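PDB 5AZ1: uncharacterized protein from Bombyx mori, which probably catalyses the NADPH-dependent reduction of aldehydes or ketones, as an aldo/keto reductase with a TIM-barrel fold. Local coordinates for residues D70-Y75 with T102-Q107. Sequence-based numbering, arbitrary orientation.
With NDP (NADPH dihydro-nicotinamide-adenine-dinucleotide phosphate), chain J.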
ATOM      1  N   ASP A  70       0.630  -5.695  -4.654  1.00 21.86           N
ATOM      2  CA  ASP A  70       1.345  -5.090  -3.518  1.00 20.42           C
ATOM      3  C   ASP A  70       1.479  -6.173  -2.530  1.00 20.76           C
ATOM      4  O   ASP A  70       0.453  -6.740  -2.126  1.00 21.06           O
ATOM      5  CB  ASP A  70       0.498  -3.972  -2.883  1.00 21.25           C
ATOM      6  CG  ASP A  70       1.193  -3.329  -1.736  1.00 20.78           C
ATOM      7  OD1 ASP A  70       2.101  -2.508  -1.995  1.00 19.88           O
ATOM      8  OD2 ASP A  70       0.842  -3.650  -0.582  1.00 19.92           O
ATOM      9  N   THR A  71       2.706  -6.486  -2.109  1.00 19.82           N
ATOM     10  CA  THR A  71       2.821  -7.459  -1.046  1.00 21.32           C
ATOM     11  C   THR A  71       3.948  -7.105  -0.120  1.00 21.01           C
ATOM     12  O   THR A  71       4.493  -6.029  -0.220  1.00 24.95           O
ATOM     13  CB  THR A  71       2.953  -8.915  -1.614  1.00 22.43           C
ATOM     14  OG1 THR A  71       2.635  -9.860  -0.589  1.00 22.46           O
ATOM     15  CG2 THR A  71       4.316  -9.209  -2.132  1.00 20.27           C
ATOM     16  N   ALA A  72       4.298  -8.004   0.783  1.00 20.79           N
ATOM     17  CA  ALA A  72       5.317  -7.717   1.801  1.00 21.88           C
ATOM     18  C   ALA A  72       5.775  -8.998   2.465  1.00 20.90           C
ATOM     19  O   ALA A  72       5.017  -9.924   2.513  1.00 21.79           O
ATOM     20  CB  ALA A  72       4.772  -6.733   2.861  1.00 19.39           C
ATOM     21  N   HIS A  73       7.017  -9.030   2.947  1.00 22.88           N
ATOM     22  CA  HIS A  73       7.472 -10.075   3.836  1.00 24.17           C
ATOM     23  C   HIS A  73       6.455 -10.375   4.945  1.00 29.41           C
ATOM     24  O   HIS A  73       5.996 -11.518   5.110  1.00 24.58           O
ATOM     25  CB  HIS A  73       8.795  -9.698   4.416  1.00 23.23           C
ATOM     26  CG  HIS A  73       9.345 -10.718   5.326  1.00 24.88           C
ATOM     27  ND1 HIS A  73      10.351 -10.436   6.224  1.00 26.28           N
ATOM     28  CD2 HIS A  73       9.019 -12.025   5.513  1.00 26.04           C
ATOM     29  CE1 HIS A  73      10.632 -11.527   6.913  1.00 26.44           C
ATOM     30  NE2 HIS A  73       9.796 -12.487   6.541  1.00 24.01           N
ATOM     31  N   PHE A  74       6.008  -9.314   5.611  1.00 30.01           N
ATOM     32  CA  PHE A  74       5.086  -9.452   6.703  1.00 30.80           C
ATOM     33  C   PHE A  74       3.785 -10.103   6.307  1.00 28.86           C
ATOM     34  O   PHE A  74       3.072 -10.542   7.157  1.00 26.40           O
ATOM     35  CB  PHE A  74       4.801  -8.066   7.304  1.00 32.48           C
ATOM     36  CG  PHE A  74       3.914  -8.099   8.516  1.00 34.58           C
ATOM     37  CD1 PHE A  74       4.403  -8.589   9.721  1.00 36.22           C
ATOM     38  CD2 PHE A  74       2.580  -7.621   8.466  1.00 36.84           C
ATOM     39  CE1 PHE A  74       3.592  -8.615  10.869  1.00 36.53           C
ATOM     40  CE2 PHE A  74       1.768  -7.647   9.618  1.00 38.40           C
ATOM     41  CZ  PHE A  74       2.280  -8.152  10.819  1.00 35.75           C
ATOM     42  N   TYR A  75       3.418 -10.144   5.033  1.00 28.13           N
ATOM     43  CA  TYR A  75       2.093 -10.669   4.710  1.00 26.74           C
ATOM     44  C   TYR A  75       2.025 -12.188   4.583  1.00 29.25           C
ATOM     45  O   TYR A  75       0.947 -12.722   4.337  1.00 29.98           O
ATOM     46  CB  TYR A  75       1.517  -9.995   3.474  1.00 26.29           C
ATOM     47  CG  TYR A  75       1.404  -8.453   3.517  1.00 26.72           C
ATOM     48  CD1 TYR A  75       1.472  -7.725   4.704  1.00 26.59           C
ATOM     49  CD2 TYR A  75       1.168  -7.747   2.339  1.00 26.90           C
ATOM     50  CE1 TYR A  75       1.341  -6.344   4.720  1.00 27.61           C
ATOM     51  CE2 TYR A  75       1.076  -6.372   2.327  1.00 28.58           C
ATOM     52  CZ  TYR A  75       1.195  -5.656   3.507  1.00 29.99           C
ATOM     53  OH  TYR A  75       1.096  -4.287   3.445  1.00 26.98           O
ATOM     54  N   THR A 102       5.445  -5.196  -5.885  1.00 16.75           N
ATOM     55  CA  THR A 102       6.038  -4.513  -4.744  1.00 18.29           C
ATOM     56  C   THR A 102       6.187  -5.444  -3.557  1.00 17.37           C
ATOM     57  O   THR A 102       5.248  -6.163  -3.246  1.00 17.84           O
ATOM     58  CB  THR A 102       5.100  -3.388  -4.288  1.00 18.04           C
ATOM     59  OG1 THR A 102       4.968  -2.415  -5.318  1.00 15.85           O
ATOM     60  CG2 THR A 102       5.647  -2.721  -3.018  1.00 17.74           C
ATOM     61  N   THR A 103       7.310  -5.384  -2.847  1.00 17.34           N
ATOM     62  CA  THR A 103       7.367  -5.988  -1.540  1.00 16.96           C
ATOM     63  C   THR A 103       8.023  -4.990  -0.547  1.00 19.28           C
ATOM     64  O   THR A 103       8.257  -3.847  -0.883  1.00 18.97           O
ATOM     65  CB  THR A 103       8.051  -7.362  -1.562  1.00 17.21           C
ATOM     66  OG1 THR A 103       7.927  -7.985  -0.281  1.00 18.24           O
ATOM     67  CG2 THR A 103       9.494  -7.266  -1.869  1.00 18.30           C
ATOM     68  N   LYS A 104       8.237  -5.421   0.687  1.00 18.33           N
ATOM     69  CA  LYS A 104       8.538  -4.524   1.767  1.00 20.99           C
ATOM     70  C   LYS A 104       9.355  -5.202   2.842  1.00 20.34           C
ATOM     71  O   LYS A 104       9.223  -6.416   3.054  1.00 21.71           O
ATOM     72  CB  LYS A 104       7.249  -3.941   2.391  1.00 19.81           C
ATOM     73  CG  LYS A 104       6.222  -3.422   1.404  1.00 20.88           C
ATOM     74  CD  LYS A 104       4.998  -2.983   2.211  1.00 21.67           C
ATOM     75  CE  LYS A 104       3.907  -2.399   1.378  1.00 25.05           C
ATOM     76  NZ  LYS A 104       2.689  -3.175   1.184  1.00 27.11           N
ATOM     77  N   VAL A 105      10.220  -4.411   3.468  1.00 20.11           N
ATOM     78  CA  VAL A 105      11.181  -4.863   4.456  1.00 20.40           C
ATOM     79  C   VAL A 105      10.634  -4.392   5.804  1.00 24.97           C
ATOM     80  O   VAL A 105      10.359  -3.174   5.995  1.00 25.24           O
ATOM     81  CB  VAL A 105      12.519  -4.181   4.206  1.00 20.89           C
ATOM     82  CG1 VAL A 105      13.548  -4.459   5.334  1.00 21.40           C
ATOM     83  CG2 VAL A 105      13.057  -4.596   2.863  1.00 21.62           C
ATOM     84  N   TRP A 106      10.554  -5.309   6.759  1.00 24.42           N
ATOM     85  CA  TRP A 106       9.991  -5.048   8.047  1.00 23.91           C
ATOM     86  C   TRP A 106      10.994  -4.471   9.041  1.00 23.45           C
ATOM     87  O   TRP A 106      12.208  -4.275   8.745  1.00 21.30           O
ATOM     88  CB  TRP A 106       9.329  -6.359   8.519  1.00 27.69           C
ATOM     89  CG  TRP A 106       8.337  -6.307   9.665  1.00 27.25           C
ATOM     90  CD1 TRP A 106       8.528  -6.839  10.909  1.00 28.77           C
ATOM     91  CD2 TRP A 106       7.007  -5.811   9.653  1.00 26.77           C
ATOM     92  NE1 TRP A 106       7.417  -6.684  11.675  1.00 26.50           N
ATOM     93  CE2 TRP A 106       6.458  -6.063  10.939  1.00 27.64           C
ATOM     94  CE3 TRP A 106       6.225  -5.178   8.701  1.00 24.94           C
ATOM     95  CZ2 TRP A 106       5.163  -5.697  11.285  1.00 28.09           C
ATOM     96  CZ3 TRP A 106       4.940  -4.818   9.017  1.00 26.12           C
ATOM     97  CH2 TRP A 106       4.408  -5.060  10.307  1.00 29.28           C
ATOM     98  N   GLN A 107      10.495  -4.222  10.266  1.00 26.62           N
ATOM     99  CA  GLN A 107      11.196  -3.382  11.281  1.00 26.42           C
ATOM    100  C   GLN A 107      12.395  -3.993  11.891  1.00 24.61           C
ATOM    101  O   GLN A 107      13.265  -3.267  12.398  1.00 23.85           O
ATOM    102  CB  GLN A 107      10.210  -2.990  12.401  1.00 28.42           C
ATOM    103  CG  GLN A 107       9.198  -1.952  11.975  1.00 26.81           C
ATOM    104  CD  GLN A 107       8.118  -2.422  11.026  1.00 25.76           C
ATOM    105  OE1 GLN A 107       8.256  -2.315   9.800  1.00 28.56           O
ATOM    106  NE2 GLN A 107       7.010  -2.850  11.564  1.00 27.16           N
TER
HETATM  107  PA  NDP J 409      -9.125  -1.946   2.147  1.00 44.98           P
HETATM  108  O1A NDP J 409      -9.516  -0.486   2.397  1.00 40.22           O
HETATM  109  O2A NDP J 409      -8.606  -2.406   0.829  1.00 36.53           O
HETATM  110  O5B NDP J 409     -10.524  -2.768   2.375  1.00 51.85           O
HETATM  111  C5B NDP J 409     -10.561  -4.178   2.528  1.00 46.79           C
HETATM  112  C4B NDP J 409     -12.006  -4.640   2.691  1.00 48.03           C
HETATM  113  O4B NDP J 409     -12.863  -4.063   1.691  1.00 43.40           O
HETATM  114  C3B NDP J 409     -12.135  -6.174   2.582  1.00 47.73           C
HETATM  115  O3B NDP J 409     -12.703  -6.681   3.780  1.00 46.37           O
HETATM  116  C2B NDP J 409     -12.984  -6.405   1.328  1.00 47.73           C
HETATM  117  O2B NDP J 409     -13.852  -7.542   1.375  1.00 50.17           O
HETATM  118  C1B NDP J 409     -13.722  -5.088   1.163  1.00 43.98           C
HETATM  119  N9A NDP J 409     -13.949  -4.680  -0.218  1.00 42.87           N
HETATM  120  C8A NDP J 409     -13.018  -4.560  -1.191  1.00 38.46           C
HETATM  121  N7A NDP J 409     -13.568  -4.111  -2.333  1.00 41.14           N
HETATM  122  C5A NDP J 409     -14.870  -3.897  -2.066  1.00 38.63           C
HETATM  123  C6A NDP J 409     -16.009  -3.422  -2.850  1.00 41.12           C
HETATM  124  N6A NDP J 409     -15.776  -3.077  -4.153  1.00 39.91           N
HETATM  125  N1A NDP J 409     -17.226  -3.367  -2.208  1.00 41.15           N
HETATM  126  C2A NDP J 409     -17.400  -3.727  -0.909  1.00 38.42           C
HETATM  127  N3A NDP J 409     -16.391  -4.162  -0.128  1.00 38.92           N
HETATM  128  C4A NDP J 409     -15.132  -4.262  -0.663  1.00 40.61           C
HETATM  129  O3  NDP J 409      -8.260  -2.435   3.403  1.00 49.84           O
HETATM  130  PN  NDP J 409      -6.744  -2.942   3.402  1.00 57.17           P
HETATM  131  O1N NDP J 409      -6.089  -2.201   4.526  1.00 58.78           O
HETATM  132  O2N NDP J 409      -6.701  -4.465   3.368  1.00 60.90           O
HETATM  133  O5D NDP J 409      -6.249  -2.476   1.915  1.00 53.25           O
HETATM  134  C5D NDP J 409      -4.938  -2.164   1.673  1.00 43.74           C
HETATM  135  C4D NDP J 409      -3.918  -3.157   1.153  1.00 44.34           C
HETATM  136  O4D NDP J 409      -2.782  -2.260   1.246  1.00 41.57           O
HETATM  137  C3D NDP J 409      -3.423  -4.405   1.887  1.00 39.48           C
HETATM  138  O3D NDP J 409      -3.881  -5.583   1.266  1.00 40.95           O
HETATM  139  C2D NDP J 409      -1.911  -4.293   1.717  1.00 35.86           C
HETATM  140  O2D NDP J 409      -1.557  -4.701   0.374  1.00 24.91           O
HETATM  141  C1D NDP J 409      -1.676  -2.793   1.956  1.00 40.00           C
HETATM  142  N1N NDP J 409      -1.524  -2.260   3.391  1.00 45.10           N
HETATM  143  C2N NDP J 409      -0.332  -1.665   3.694  1.00 42.08           C
HETATM  144  C3N NDP J 409      -0.000  -1.150   4.961  1.00 43.71           C
HETATM  145  C7N NDP J 409       1.349  -0.496   5.191  1.00 36.50           C
HETATM  146  O7N NDP J 409       1.676  -0.330   6.372  1.00 30.47           O
HETATM  147  N7N NDP J 409       2.169  -0.129   4.148  1.00 31.53           N
HETATM  148  C4N NDP J 409      -0.986  -1.286   6.119  1.00 45.84           C
HETATM  149  C5N NDP J 409      -2.256  -1.909   5.697  1.00 47.77           C
HETATM  150  C6N NDP J 409      -2.463  -2.348   4.391  1.00 45.48           C
HETATM  151  P2B NDP J 409     -13.468  -8.999   0.760  1.00 44.80           P
HETATM  152  O1X NDP J 409     -11.948  -9.226   0.890  1.00 42.75           O
HETATM  153  O2X NDP J 409     -14.144  -9.899   1.761  1.00 54.09           O
HETATM  154  O3X NDP J 409     -13.960  -8.835  -0.652  1.00 36.99           O
HETATM  155  O   HOH W   1       2.745  -1.212  -4.282  1.00 17.54           O
HETATM  156  O   HOH W   2      11.375  -7.828   6.307  1.00 17.61           O
HETATM  157  O   HOH W   3       7.195  -6.505   5.552  1.00 19.52           O
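OD2 of D70 is gripped by two donors: K104 NZ, in a salt bridge of 2.6 Å that meets the oxygen on its syn side, 20° out of the carboxylate plane, and the ribose hydroxyl O2D of NADPH, which donates to it over 2.8 Å. The other carboxylate oxygen, OD1, takes a water shared with T102 OG1 and a hydrogen bond from Q197, so each carboxylate oxygen has two partners. CG of D70 stands opposite the backbone N (chi1 -180°), which carries the carboxylate across to the lysine. K104 reaches it with an extended chain that passes A72 CB, 3.8 Å from its own CB, and bends at its last torsion; K104 NZ also donates to Y75 OH at 3.0 Å. With an alanine in place of K104, the D70 carboxylate would probably lose its counter-charge and the Y75 hydroxyl this donor. A72 CB, centred over one face of the Y75 ring, backs the tyrosine. Beneath these side chains the end of strand 68-70 pairs in parallel with strand 100-105 at D70 and T102, and T71 N, just past the strand, donates to T102 O (2.8 Å). At the far end the F74 ring lies on the six-membered ring of W106 as an offset stack, centroids 3.8 Å apart and planes only 4° from parallel, while Q107 NE2 sits over the opposite tryptophan face. A water links H73 ND1 to W106 N. D70, Y75 and K104, with H137, which K104 touches, probably correspond to the aldo/keto reductase catalytic tetrad. With Y75 OH 3.0 Å from C2N of the nicotinamide, the lysine-bound hydroxyl is placed beside the hydride-carrying ring, consistent with a tyrosine that hands a proton to the substrate carbonyl.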